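Local coordinates for beta-galactosidase (Geobacillus stearothermophilus, PDB 4OIF), which probably hydrolyses terminal non-reducing beta-D-galactose residues of beta-D-galactosides, as a homotrimeric, zinc-binding member of glycoside hydrolase family 42, at residues Gly19-Asp24 / Asp71-Asp76; Gln25-Asp28 / Ile32-Ala35. All blocks are in the same frame, centred on the assembly; numbering follows the deposited sequence.

Contact 1 (Gly19-Asp24 / Asp71-Asp76)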
ATOM      1  N   GLY A  19     -19.096  -7.559  32.394  1.00  7.91           N
ATOM      2  CA  GLY A  19     -17.912  -7.275  31.595  1.00  7.46           C
ATOM      3  C   GLY A  19     -16.889  -6.310  32.196  1.00 10.39           C
ATOM      4  O   GLY A  19     -16.877  -6.046  33.400  1.00  3.83           O
ATOM      5  N   ASP A  20     -16.011  -5.789  31.348  1.00  7.61           N
ATOM      6  CA  ASP A  20     -14.976  -4.883  31.817  1.00  7.12           C
ATOM      7  C   ASP A  20     -15.584  -3.644  32.470  1.00 10.54           C
ATOM      8  O   ASP A  20     -16.428  -2.953  31.888  1.00  9.54           O
ATOM      9  CB  ASP A  20     -14.056  -4.473  30.667  1.00  7.78           C
ATOM     10  CG  ASP A  20     -13.118  -5.594  30.235  1.00 11.69           C
ATOM     11  OD1 ASP A  20     -13.502  -6.780  30.321  1.00 15.67           O
ATOM     12  OD2 ASP A  20     -11.985  -5.289  29.814  1.00 16.19           O
ATOM     13  N   TYR A  21     -15.166  -3.377  33.697  1.00  6.75           N
ATOM     14  CA  TYR A  21     -15.674  -2.223  34.427  1.00 13.88           C
ATOM     15  C   TYR A  21     -14.477  -1.362  34.839  1.00  9.85           C
ATOM     16  O   TYR A  21     -13.534  -1.857  35.468  1.00  8.82           O
ATOM     17  CB  TYR A  21     -16.523  -2.673  35.638  1.00  8.91           C
ATOM     18  CG  TYR A  21     -17.020  -1.540  36.505  1.00  6.40           C
ATOM     19  CD1 TYR A  21     -17.649  -0.444  35.939  1.00  7.19           C
ATOM     20  CD2 TYR A  21     -16.871  -1.572  37.888  1.00  6.63           C
ATOM     21  CE1 TYR A  21     -18.102   0.602  36.709  1.00  7.13           C
ATOM     22  CE2 TYR A  21     -17.324  -0.522  38.674  1.00  5.75           C
ATOM     23  CZ  TYR A  21     -17.937   0.565  38.071  1.00 10.74           C
ATOM     24  OH  TYR A  21     -18.400   1.628  38.817  1.00 16.31           O
ATOM     25  N   ASN A  22     -14.510  -0.081  34.469  1.00  8.39           N
ATOM     26  CA  ASN A  22     -13.362   0.810  34.680  1.00  8.97           C
ATOM     27  C   ASN A  22     -13.656   2.063  35.489  1.00 10.54           C
ATOM     28  O   ASN A  22     -13.501   3.176  34.988  1.00  8.60           O
ATOM     29  CB  ASN A  22     -12.779   1.221  33.333  1.00  6.80           C
ATOM     30  CG  ASN A  22     -12.261   0.041  32.556  1.00  6.62           C
ATOM     31  OD1 ASN A  22     -11.329  -0.627  32.995  1.00 10.18           O
ATOM     32  ND2 ASN A  22     -12.861  -0.231  31.403  1.00  4.20           N
ATOM     33  N   PRO A  23     -14.060   1.885  36.754  1.00 13.68           N
ATOM     34  CA  PRO A  23     -14.343   3.019  37.636  1.00 14.76           C
ATOM     35  C   PRO A  23     -13.106   3.875  37.872  1.00 12.31           C
ATOM     36  O   PRO A  23     -13.242   5.036  38.243  1.00 14.11           O
ATOM     37  CB  PRO A  23     -14.800   2.346  38.936  1.00 13.05           C
ATOM     38  CG  PRO A  23     -14.135   1.003  38.906  1.00 10.20           C
ATOM     39  CD  PRO A  23     -14.163   0.601  37.470  1.00 11.59           C
ATOM     40  N   ASP A  24     -11.923   3.315  37.644  1.00 11.49           N
ATOM     41  CA  ASP A  24     -10.683   4.063  37.819  1.00 11.77           C
ATOM     42  C   ASP A  24     -10.619   5.268  36.867  1.00 13.13           C
ATOM     43  O   ASP A  24      -9.820   6.183  37.058  1.00 10.63           O
ATOM     44  CB  ASP A  24      -9.458   3.140  37.634  1.00  5.03           C
ATOM     45  CG  ASP A  24      -9.582   2.206  36.421  1.00 14.46           C
ATOM     46  OD1 ASP A  24     -10.630   1.529  36.255  1.00 12.21           O
ATOM     47  OD2 ASP A  24      -8.618   2.147  35.625  1.00  9.52           O
ATOM     48  N   ASP A  71     -10.946  -1.134  46.852  1.00  8.96           N
ATOM     49  CA  ASP A  71     -11.598  -1.726  48.020  1.00  8.04           C
ATOM     50  C   ASP A  71     -13.079  -1.432  47.959  1.00 16.59           C
ATOM     51  O   ASP A  71     -13.940  -2.327  48.129  1.00  9.71           O
ATOM     52  CB  ASP A  71     -11.053  -1.159  49.322  1.00  5.84           C
ATOM     53  CG  ASP A  71      -9.595  -1.478  49.553  1.00  7.13           C
ATOM     54  OD1 ASP A  71      -9.016  -2.357  48.876  1.00 12.33           O
ATOM     55  OD2 ASP A  71      -9.029  -0.838  50.449  1.00  9.87           O
ATOM     56  N   LYS A  72     -13.363  -0.152  47.718  1.00 10.76           N
ATOM     57  CA  LYS A  72     -14.742   0.284  47.684  1.00  9.51           C
ATOM     58  C   LYS A  72     -15.466  -0.343  46.503  1.00 13.56           C
ATOM     59  O   LYS A  72     -16.633  -0.694  46.625  1.00 10.42           O
ATOM     60  CB  LYS A  72     -14.851   1.807  47.646  1.00  6.05           C
ATOM     61  CG  LYS A  72     -16.278   2.278  47.399  1.00 21.44           C
ATOM     62  CD  LYS A  72     -16.658   3.501  48.219  1.00 23.61           C
ATOM     63  CE  LYS A  72     -18.108   3.901  47.951  1.00 24.21           C
ATOM     64  NZ  LYS A  72     -18.338   4.218  46.508  1.00 24.82           N
ATOM     65  N   VAL A  73     -14.782  -0.509  45.374  1.00 12.18           N
ATOM     66  CA  VAL A  73     -15.397  -1.207  44.242  1.00  6.69           C
ATOM     67  C   VAL A  73     -15.784  -2.657  44.601  1.00  8.65           C
ATOM     68  O   VAL A  73     -16.905  -3.086  44.306  1.00  9.90           O
ATOM     69  CB  VAL A  73     -14.468  -1.192  42.995  1.00  9.35           C
ATOM     70  CG1 VAL A  73     -14.869  -2.268  41.974  1.00  2.64           C
ATOM     71  CG2 VAL A  73     -14.462   0.197  42.360  1.00  4.61           C
ATOM     72  N   PHE A  74     -14.874  -3.397  45.243  1.00  8.22           N
ATOM     73  CA  PHE A  74     -15.132  -4.797  45.617  1.00 10.71           C
ATOM     74  C   PHE A  74     -16.317  -4.889  46.546  1.00  8.41           C
ATOM     75  O   PHE A  74     -17.233  -5.718  46.348  1.00  6.54           O
ATOM     76  CB  PHE A  74     -13.924  -5.435  46.300  1.00  9.57           C
ATOM     77  CG  PHE A  74     -13.025  -6.203  45.366  1.00 16.18           C
ATOM     78  CD1 PHE A  74     -12.055  -5.548  44.618  1.00  9.31           C
ATOM     79  CD2 PHE A  74     -13.136  -7.580  45.256  1.00  8.43           C
ATOM     80  CE1 PHE A  74     -11.222  -6.247  43.765  1.00  8.06           C
ATOM     81  CE2 PHE A  74     -12.305  -8.285  44.404  1.00 11.91           C
ATOM     82  CZ  PHE A  74     -11.341  -7.613  43.657  1.00  5.85           C
ATOM     83  N   ASP A  75     -16.306  -4.018  47.554  1.00 11.46           N
ATOM     84  CA  ASP A  75     -17.398  -4.013  48.518  1.00 10.16           C
ATOM     85  C   ASP A  75     -18.725  -3.662  47.847  1.00  8.95           C
ATOM     86  O   ASP A  75     -19.714  -4.338  48.068  1.00  9.94           O
ATOM     87  CB  ASP A  75     -17.105  -3.060  49.675  1.00  3.57           C
ATOM     88  CG  ASP A  75     -16.100  -3.641  50.659  1.00 21.56           C
ATOM     89  OD1 ASP A  75     -15.793  -4.853  50.543  1.00  9.93           O
ATOM     90  OD2 ASP A  75     -15.620  -2.896  51.545  1.00 19.33           O
ATOM     91  N   ASP A  76     -18.726  -2.627  47.015  1.00  9.11           N
ATOM     92  CA  ASP A  76     -19.939  -2.138  46.357  1.00 12.58           C
ATOM     93  C   ASP A  76     -20.545  -3.161  45.409  1.00 14.45           C
ATOM     94  O   ASP A  76     -21.764  -3.330  45.354  1.00 11.35           O
ATOM     95  CB  ASP A  76     -19.653  -0.852  45.568  1.00  8.43           C
ATOM     96  CG  ASP A  76     -19.527   0.353  46.454  1.00  9.14           C
ATOM     97  OD1 ASP A  76     -19.874   0.241  47.640  1.00 11.66           O
ATOM     98  OD2 ASP A  76     -19.107   1.419  45.968  1.00 11.03           O
TER

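Contact 2 (Gln25-Asp28 / Ile32-Ala35)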
ATOM      1  N   GLN A  25     -11.478   5.279  35.851  1.00 15.59           N
ATOM      2  CA  GLN A  25     -11.578   6.432  34.964  1.00 13.91           C
ATOM      3  C   GLN A  25     -12.618   7.446  35.435  1.00 16.42           C
ATOM      4  O   GLN A  25     -12.810   8.485  34.803  1.00 14.74           O
ATOM      5  CB  GLN A  25     -11.922   5.988  33.554  1.00 10.65           C
ATOM      6  CG  GLN A  25     -10.945   5.013  32.963  1.00 17.66           C
ATOM      7  CD  GLN A  25     -11.460   4.431  31.666  1.00 16.17           C
ATOM      8  OE1 GLN A  25     -12.302   5.035  30.999  1.00 10.87           O
ATOM      9  NE2 GLN A  25     -10.973   3.245  31.313  1.00 10.36           N
ATOM     10  N   TRP A  26     -13.284   7.142  36.542  1.00 14.42           N
ATOM     11  CA  TRP A  26     -14.383   7.971  37.024  1.00 17.91           C
ATOM     12  C   TRP A  26     -14.293   8.274  38.523  1.00 14.93           C
ATOM     13  O   TRP A  26     -15.311   8.514  39.172  1.00  8.58           O
ATOM     14  CB  TRP A  26     -15.721   7.288  36.722  1.00 13.84           C
ATOM     15  CG  TRP A  26     -15.956   7.015  35.274  1.00  9.80           C
ATOM     16  CD1 TRP A  26     -15.615   5.887  34.587  1.00  8.59           C
ATOM     17  CD2 TRP A  26     -16.593   7.883  34.331  1.00  9.70           C
ATOM     18  NE1 TRP A  26     -16.000   5.997  33.275  1.00  7.48           N
ATOM     19  CE2 TRP A  26     -16.602   7.211  33.087  1.00 11.27           C
ATOM     20  CE3 TRP A  26     -17.158   9.161  34.415  1.00  9.16           C
ATOM     21  CZ2 TRP A  26     -17.156   7.776  31.931  1.00  8.18           C
ATOM     22  CZ3 TRP A  26     -17.711   9.722  33.272  1.00  8.28           C
ATOM     23  CH2 TRP A  26     -17.703   9.030  32.043  1.00 11.42           C
ATOM     24  N   LEU A  27     -13.082   8.267  39.072  1.00 17.31           N
ATOM     25  CA  LEU A  27     -12.904   8.416  40.519  1.00 14.83           C
ATOM     26  C   LEU A  27     -13.282   9.813  41.019  1.00 15.86           C
ATOM     27  O   LEU A  27     -13.554  10.009  42.201  1.00 17.65           O
ATOM     28  CB  LEU A  27     -11.458   8.084  40.900  1.00 15.40           C
ATOM     29  CG  LEU A  27     -11.082   6.614  40.659  1.00 14.90           C
ATOM     30  CD1 LEU A  27      -9.652   6.333  41.114  1.00  8.01           C
ATOM     31  CD2 LEU A  27     -12.092   5.662  41.336  1.00  5.02           C
ATOM     32  N   ASP A  28     -13.318  10.781  40.114  1.00 15.75           N
ATOM     33  CA  ASP A  28     -13.762  12.125  40.463  1.00 12.23           C
ATOM     34  C   ASP A  28     -15.269  12.298  40.229  1.00 19.90           C
ATOM     35  O   ASP A  28     -15.802  13.409  40.303  1.00 16.30           O
ATOM     36  CB  ASP A  28     -12.977  13.161  39.657  1.00 15.48           C
ATOM     37  CG  ASP A  28     -13.143  12.975  38.147  1.00 36.18           C
ATOM     38  OD1 ASP A  28     -13.312  11.813  37.703  1.00 35.07           O
ATOM     39  OD2 ASP A  28     -13.109  13.990  37.406  1.00 30.66           O
ATOM     40  N   ILE A  32     -21.442   9.118  38.977  1.00 14.00           N
ATOM     41  CA  ILE A  32     -21.347   8.093  37.939  1.00 13.30           C
ATOM     42  C   ILE A  32     -21.165   6.700  38.553  1.00 15.78           C
ATOM     43  O   ILE A  32     -21.748   5.718  38.076  1.00  9.56           O
ATOM     44  CB  ILE A  32     -20.183   8.396  36.966  1.00 16.05           C
ATOM     45  CG1 ILE A  32     -20.428   9.723  36.242  1.00 12.39           C
ATOM     46  CG2 ILE A  32     -20.003   7.266  35.946  1.00  9.55           C
ATOM     47  CD1 ILE A  32     -21.567   9.654  35.241  1.00 10.28           C
ATOM     48  N   LEU A  33     -20.372   6.624  39.620  1.00 15.32           N
ATOM     49  CA  LEU A  33     -20.088   5.345  40.273  1.00 17.77           C
ATOM     50  C   LEU A  33     -21.331   4.848  40.992  1.00 16.90           C
ATOM     51  O   LEU A  33     -21.589   3.645  41.053  1.00 13.87           O
ATOM     52  CB  LEU A  33     -18.909   5.468  41.253  1.00 12.47           C
ATOM     53  CG  LEU A  33     -17.570   5.911  40.645  1.00 12.70           C
ATOM     54  CD1 LEU A  33     -16.493   6.022  41.701  1.00  8.96           C
ATOM     55  CD2 LEU A  33     -17.122   4.994  39.509  1.00  6.79           C
ATOM     56  N   GLN A  34     -22.112   5.784  41.517  1.00 14.40           N
ATOM     57  CA  GLN A  34     -23.370   5.432  42.152  1.00 26.55           C
ATOM     58  C   GLN A  34     -24.376   4.960  41.104  1.00 19.31           C
ATOM     59  O   GLN A  34     -25.084   3.974  41.302  1.00 17.48           O
ATOM     60  CB  GLN A  34     -23.916   6.620  42.933  1.00 28.89           C
ATOM     61  CG  GLN A  34     -25.005   6.282  43.925  1.00 36.38           C
ATOM     62  CD  GLN A  34     -25.210   7.406  44.931  1.00 65.76           C
ATOM     63  OE1 GLN A  34     -24.332   8.257  45.117  1.00 53.93           O
ATOM     64  NE2 GLN A  34     -26.368   7.415  45.587  1.00 72.53           N
ATOM     65  N   ALA A  35     -24.414   5.657  39.977  1.00 12.40           N
ATOM     66  CA  ALA A  35     -25.362   5.321  38.932  1.00 14.37           C
ATOM     67  C   ALA A  35     -25.036   3.945  38.366  1.00 18.16           C
ATOM     68  O   ALA A  35     -25.934   3.164  38.050  1.00 24.45           O
ATOM     69  CB  ALA A  35     -25.349   6.382  37.836  1.00 10.11           C
TER

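Contact 1 (Gly19-Asp24 / Asp71-Asp76)
Val-73 presents its two methyls to Pro-23 and Tyr-21 where the first strand of the TIM barrel, 16-21, and the segment that follows it meet the outer helix 68-79. The tight part is small. CG2 of Val-73 lies 3.6 Å from CG of Pro-23 and 4.1 Å from its CB, the two side chains crossing at about a right angle. With CG1 anti to the backbone N (chi1 162°), the other methyl is directed to the phenol ring, where it approaches the edge near the ring plane and stops 4.5 Å from Tyr-21 CE2, a looser touch. The proline also packs within its own segment: its CD sits 3.4 Å above the plane of the Tyr-21 ring, over the centre, so one residue covers the phenol and meets the helix as well. Helix 30-42 adds Leu-33 and Met-40 against the tyrosine, and Tyr-21 OH is hydrogen-bonded to Asp-36 OD2 of that helix. Toward solvent the character changes from apolar to ionic. There the exposed Lys-72 runs along its own helix to Asp-76, one turn on, which also pairs with Arg-79; neither Lys-72 nor Asp-76 touches 19-24. In that salt bridge Lys-72 NZ stands 3.0 Å from Asp-76 OD2, on the syn lone pair of the carboxylate oxygen.

Contact 2 (Gln25-Asp28 / Ile32-Ala35)
Trp-26 and Ile-32 both turn their first side-chain branch beside the backbone N, Trp-26 CG at chi1 -59° and Ile-32 CG1 at -62°, and the same rotation sets Ile-32 CG2 anti to its backbone N, from where it meets the indole in the loop between the first strand and first helix of the TIM barrel. Ile-32 CG2 reaches 3.7 Å from Trp-26 CE3. It makes an off-centre CH-pi contact, 4.2 Å from the centroid of the six-membered ring. Ile-32 CG1 follows it, 3.8 Å from the same CE3, so that two branches of one side chain rest on the benzo part of the indole. Across the subunit boundary, Trp-192 of a second subunit meets the indole edge-to-face and Leu-514 of that subunit packs on it, placing this loop at the trimer interface. With an alanine in place of the tryptophan, Ile-32 would probably lose its aromatic partner, and Trp-192 of the second subunit the ring it meets edge-to-face. Leu-33 covers the root of the tryptophan: its CD2 approaches Trp-26 CB at 3.9 Å, and the more exposed Leu-27 adds a looser touch. Leu-33 CD1 comes to 3.7 Å from the backbone oxygen Trp-26 O.

From the N terminus the chain runs out along strand 16-21, passes through Pro-23 into the loop 25-28, and enters helix 30-42, where contact 2 closes a short turn with only three residues between its segments. It then continues through strand 47-50 to helix 68-79, and there contact 1 closes the longer loop of 46 residues. Contact 2 is therefore nested inside contact 1. The two join directly through Leu-33, whose CD2 lies 3.6 Å from Pro-23 CB and 3.7 Å from Tyr-21 OH. Together they tie the first barrel strand and the chain just after it to two outer helices, 30-42 and 68-79, of one barrel.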